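Local coordinates for beta subunit of photoactivated adenylyl cyclase (Beggiatoa sp. PS, PDB 5M2A) that makes cyclic AMP from ATP under blue light, sensing the light through a flavin-binding BLUF domain coupled to an adenylyl cyclase catalytic domain, at the flavin mononucleotide site. Coordinates in Å, arbitrary orientation; residue numbers count along the deposited sequence, not the author numbering.

The flavin mononucleotide site. Residues 10, 26, 29-30, 33-34, 43, 50, 52, 54, 64, 67-68, 71, 73-74, 96. With FMN (flavin mononucleotide), chain B.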
loop_
_atom_site.group_PDB
_atom_site.type_symbol
_atom_site.label_atom_id
_atom_site.label_comp_id
_atom_site.label_asym_id
_atom_site.label_seq_id
_atom_site.Cartn_x
_atom_site.Cartn_y
_atom_site.Cartn_z
ATOM N N TYR A 10 20.961 -9.418 0.055
ATOM C CA TYR A 10 20.122 -8.774 1.050
ATOM C C TYR A 10 20.688 -7.405 1.376
ATOM O O TYR A 10 21.861 -7.114 1.128
ATOM C CB TYR A 10 19.988 -9.624 2.332
ATOM C CG TYR A 10 21.204 -9.639 3.231
ATOM C CD1 TYR A 10 21.441 -8.613 4.141
ATOM C CD2 TYR A 10 22.111 -10.689 3.180
ATOM C CE1 TYR A 10 22.559 -8.625 4.962
ATOM C CE2 TYR A 10 23.225 -10.712 3.998
ATOM C CZ TYR A 10 23.447 -9.677 4.887
ATOM O OH TYR A 10 24.557 -9.692 5.703
ATOM N N ILE A 26 34.105 -8.370 11.064
ATOM C CA ILE A 26 33.169 -9.179 10.292
ATOM C C ILE A 26 33.879 -9.826 9.107
ATOM O O ILE A 26 33.634 -10.994 8.785
ATOM C CB ILE A 26 31.969 -8.323 9.850
ATOM C CG1 ILE A 26 31.269 -7.725 11.072
ATOM C CG2 ILE A 26 30.987 -9.152 9.035
ATOM C CD1 ILE A 26 30.175 -6.751 10.729
ATOM N N VAL A 29 36.355 -13.009 10.055
ATOM C CA VAL A 29 35.570 -14.174 10.452
ATOM C C VAL A 29 34.786 -14.708 9.264
ATOM O O VAL A 29 34.686 -15.927 9.066
ATOM C CB VAL A 29 34.644 -13.828 11.636
ATOM C CG1 VAL A 29 33.653 -14.955 11.893
ATOM C CG2 VAL A 29 35.460 -13.557 12.893
ATOM N N SER A 30 34.219 -13.812 8.452
ATOM C CA SER A 30 33.518 -14.246 7.249
ATOM C C SER A 30 34.461 -14.980 6.304
ATOM O O SER A 30 34.134 -16.060 5.801
ATOM C CB SER A 30 32.878 -13.047 6.552
ATOM O OG SER A 30 32.027 -12.351 7.445
ATOM N N ASN A 33 35.240 -18.483 7.856
ATOM C CA ASN A 33 34.112 -19.406 7.798
ATOM C C ASN A 33 33.729 -19.725 6.357
ATOM O O ASN A 33 33.482 -20.889 6.020
ATOM C CB ASN A 33 32.916 -18.826 8.552
ATOM C CG ASN A 33 33.178 -18.674 10.040
ATOM O OD1 ASN A 33 34.157 -19.201 10.566
ATOM N ND2 ASN A 33 32.294 -17.954 10.727
ATOM N N ASN A 34 33.686 -18.708 5.491
ATOM C CA ASN A 34 33.246 -18.933 4.117
ATOM C C ASN A 34 34.226 -19.810 3.347
ATOM O O ASN A 34 33.808 -20.584 2.480
ATOM C CB ASN A 34 33.038 -17.596 3.407
ATOM C CG ASN A 34 31.883 -16.800 3.995
ATOM O OD1 ASN A 34 31.297 -17.192 5.004
ATOM N ND2 ASN A 34 31.559 -15.674 3.371
ATOM N N LEU A 43 30.617 -7.938 0.588
ATOM C CA LEU A 43 29.909 -7.147 1.587
ATOM C C LEU A 43 30.245 -5.686 1.340
ATOM O O LEU A 43 31.409 -5.291 1.452
ATOM C CB LEU A 43 30.296 -7.563 3.009
ATOM C CG LEU A 43 29.709 -6.734 4.152
ATOM C CD1 LEU A 43 28.187 -6.867 4.174
ATOM C CD2 LEU A 43 30.327 -7.161 5.485
ATOM N N PHE A 50 24.123 -1.985 4.917
ATOM C CA PHE A 50 24.908 -3.123 4.454
ATOM C C PHE A 50 24.256 -3.701 3.204
ATOM O O PHE A 50 23.028 -3.747 3.096
ATOM C CB PHE A 50 24.990 -4.219 5.522
ATOM C CG PHE A 50 26.019 -3.980 6.592
ATOM C CD1 PHE A 50 27.295 -3.559 6.276
ATOM C CD2 PHE A 50 25.708 -4.212 7.928
ATOM C CE1 PHE A 50 28.243 -3.358 7.266
ATOM C CE2 PHE A 50 26.652 -4.015 8.923
ATOM C CZ PHE A 50 27.920 -3.586 8.590
ATOM N N GLN A 52 24.894 -7.345 1.016
ATOM C CA GLN A 52 25.726 -8.535 0.945
ATOM C C GLN A 52 25.196 -9.516 -0.085
ATOM O O GLN A 52 23.989 -9.723 -0.206
ATOM C CB GLN A 52 25.868 -9.230 2.308
ATOM C CG GLN A 52 27.042 -10.250 2.324
ATOM C CD GLN A 52 27.339 -10.802 3.705
ATOM O OE1 GLN A 52 26.467 -10.838 4.578
ATOM N NE2 GLN A 52 28.575 -11.240 3.912
ATOM N N LEU A 54 25.842 -13.543 -1.077
ATOM C CA LEU A 54 26.385 -14.812 -0.609
ATOM C C LEU A 54 26.109 -15.886 -1.650
ATOM O O LEU A 54 25.026 -15.920 -2.240
ATOM C CB LEU A 54 25.757 -15.220 0.735
ATOM C CG LEU A 54 25.971 -14.325 1.956
ATOM C CD1 LEU A 54 25.137 -14.818 3.134
ATOM C CD2 LEU A 54 27.446 -14.268 2.332
ATOM N N LEU A 64 24.375 -20.190 7.053
ATOM C CA LEU A 64 25.023 -18.914 7.340
ATOM C C LEU A 64 24.007 -17.785 7.448
ATOM O O LEU A 64 24.111 -16.930 8.338
ATOM C CB LEU A 64 26.056 -18.604 6.256
ATOM C CG LEU A 64 26.642 -17.192 6.262
ATOM C CD1 LEU A 64 27.292 -16.899 7.596
ATOM C CD2 LEU A 64 27.629 -17.012 5.117
ATOM N N LYS A 67 22.312 -17.439 10.717
ATOM C CA LYS A 67 23.124 -16.802 11.746
ATOM C C LYS A 67 23.218 -15.301 11.523
ATOM O O LYS A 67 23.138 -14.519 12.477
ATOM C CB LYS A 67 24.520 -17.417 11.774
ATOM C CG LYS A 67 24.532 -18.923 11.928
ATOM C CD LYS A 67 25.956 -19.435 12.012
ATOM C CE LYS A 67 26.814 -18.819 10.918
ATOM N NZ LYS A 67 28.189 -19.390 10.901
ATOM N N ILE A 68 23.409 -14.881 10.269
ATOM C CA ILE A 68 23.460 -13.455 9.966
ATOM C C ILE A 68 22.184 -12.764 10.434
ATOM O O ILE A 68 22.225 -11.647 10.966
ATOM C CB ILE A 68 23.705 -13.242 8.459
ATOM C CG1 ILE A 68 25.110 -13.712 8.071
ATOM C CG2 ILE A 68 23.531 -11.788 8.090
ATOM C CD1 ILE A 68 25.429 -13.520 6.598
ATOM N N ASP A 71 22.323 -11.653 13.937
ATOM C CA ASP A 71 23.484 -10.861 14.314
ATOM C C ASP A 71 23.047 -9.514 14.884
ATOM O O ASP A 71 22.192 -8.828 14.318
ATOM C CB ASP A 71 24.407 -10.658 13.110
ATOM C CG ASP A 71 25.801 -10.199 13.507
ATOM O OD1 ASP A 71 25.929 -9.070 14.021
ATOM O OD2 ASP A 71 26.770 -10.963 13.293
ATOM N N ARG A 73 24.577 -6.750 14.996
ATOM C CA ARG A 73 25.196 -5.571 14.407
ATOM C C ARG A 73 24.392 -4.973 13.261
ATOM O O ARG A 73 24.798 -3.943 12.712
ATOM C CB ARG A 73 26.617 -5.912 13.940
ATOM C CG ARG A 73 27.596 -6.107 15.095
ATOM C CD ARG A 73 28.904 -6.763 14.651
ATOM N NE ARG A 73 28.740 -8.196 14.416
ATOM C CZ ARG A 73 29.747 -9.054 14.283
ATOM N NH1 ARG A 73 30.999 -8.626 14.364
ATOM N NH2 ARG A 73 29.503 -10.343 14.076
ATOM N N HIS A 74 23.264 -5.571 12.891
ATOM C CA HIS A 74 22.416 -4.959 11.880
ATOM C C HIS A 74 20.966 -5.355 12.127
ATOM O O HIS A 74 20.668 -6.264 12.909
ATOM C CB HIS A 74 22.877 -5.321 10.457
ATOM C CG HIS A 74 22.817 -6.784 10.141
ATOM N ND1 HIS A 74 22.838 -7.259 8.847
ATOM C CD2 HIS A 74 22.740 -7.874 10.939
ATOM C CE1 HIS A 74 22.774 -8.578 8.861
ATOM N NE2 HIS A 74 22.715 -8.977 10.119
ATOM N N MET A 96 35.019 -13.616 1.201
ATOM C CA MET A 96 34.155 -12.482 1.515
ATOM C C MET A 96 34.935 -11.186 1.332
ATOM O O MET A 96 35.765 -10.827 2.173
ATOM C CB MET A 96 33.602 -12.580 2.939
ATOM C CG MET A 96 32.640 -11.444 3.301
ATOM S SD MET A 96 31.453 -11.053 1.998
ATOM C CE MET A 96 30.642 -12.636 1.761
HETATM N N1 FMN B . 29.721 -14.596 9.113
HETATM C C2 FMN B . 30.207 -15.507 8.194
HETATM O O2 FMN B . 30.679 -16.572 8.576
HETATM N N3 FMN B . 30.150 -15.236 6.842
HETATM C C4 FMN B . 29.611 -14.044 6.405
HETATM O O4 FMN B . 29.561 -13.793 5.201
HETATM C C4A FMN B . 29.126 -13.126 7.322
HETATM N N5 FMN B . 28.595 -11.943 6.867
HETATM C C5A FMN B . 28.110 -11.027 7.763
HETATM C C6 FMN B . 27.576 -9.840 7.289
HETATM C C7 FMN B . 27.082 -8.902 8.182
HETATM C C7M FMN B . 26.512 -7.624 7.645
HETATM C C8 FMN B . 27.125 -9.156 9.552
HETATM C C8M FMN B . 26.594 -8.151 10.527
HETATM C C9 FMN B . 27.660 -10.350 10.026
HETATM C C9A FMN B . 28.153 -11.290 9.130
HETATM N N10 FMN B . 28.683 -12.478 9.592
HETATM C C10 FMN B . 29.177 -13.400 8.686
HETATM C "C1'" FMN B . 28.739 -12.728 11.076
HETATM C "C2'" FMN B . 27.840 -13.858 11.559
HETATM O "O2'" FMN B . 26.565 -13.339 11.859
HETATM C "C3'" FMN B . 28.451 -14.461 12.817
HETATM O "O3'" FMN B . 28.799 -13.416 13.702
HETATM C "C4'" FMN B . 29.700 -15.264 12.468
HETATM O "O4'" FMN B . 29.364 -16.285 11.557
HETATM C "C5'" FMN B . 30.324 -15.891 13.709
HETATM O "O5'" FMN B . 29.382 -16.753 14.304
HETATM P P FMN B . 29.815 -17.754 15.485
HETATM O O1P FMN B . 30.487 -18.953 14.859
HETATM O O2P FMN B . 30.782 -17.049 16.411
HETATM O O3P FMN B . 28.582 -18.184 16.248
HETATM O O HOH W 1 30.158 -18.947 6.923
#
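The flavin pocket of this BLUF photoreceptor lies between helices 20-36 and 58-69, with the isoalloxazine edge turned to strands 5-14 and 49-55 of the sheet. Branched aliphatic tips clamp the ring from opposite faces: Ile26 CG2, anti to its backbone N, presses on the benzenoid ring of FMN, 3.5 Å from its centroid, while Leu64 CD1 covers the pyrimidine ring and Ile68 CD1 the middle one. Two helix asparagines read the pyrimidine edge. Asn34 OD1 accepts a hydrogen bond from FMN N3 at 2.9 Å, nearly straight (175° at H), although N3 approaches from above the amide carbonyl plane; its ND2 reaches O4, and Asn33 ND2 donates to O2. Gln52, CG anti to the backbone N (chi1 -164°) and extended beyond, carries its amide to the flavin edge, where NE2 donates to FMN N5 at 3.0 Å, within the amide plane. Its OE1 accepts from Tyr10 OH at 2.5 Å, completing the tyrosine-glutamine-flavin relay characteristic of BLUF photochemistry. On the ribityl chain, Asp71 OD2 accepts from the FMN O2' hydroxyl at 2.8 Å on its anti lone pair and from O3', while Arg73 grips the carboxylate side-on. An alanine in place of Asp71 would remove the carboxylate that takes both hydroxyl bonds and the salt bridge, and would probably loosen the ribityl chain and leave the Arg73 guanidinium poorly anchored. At the dimethyl end, FMN C8M sits over the centre of the His74 ring, 3.9 Å from its centroid.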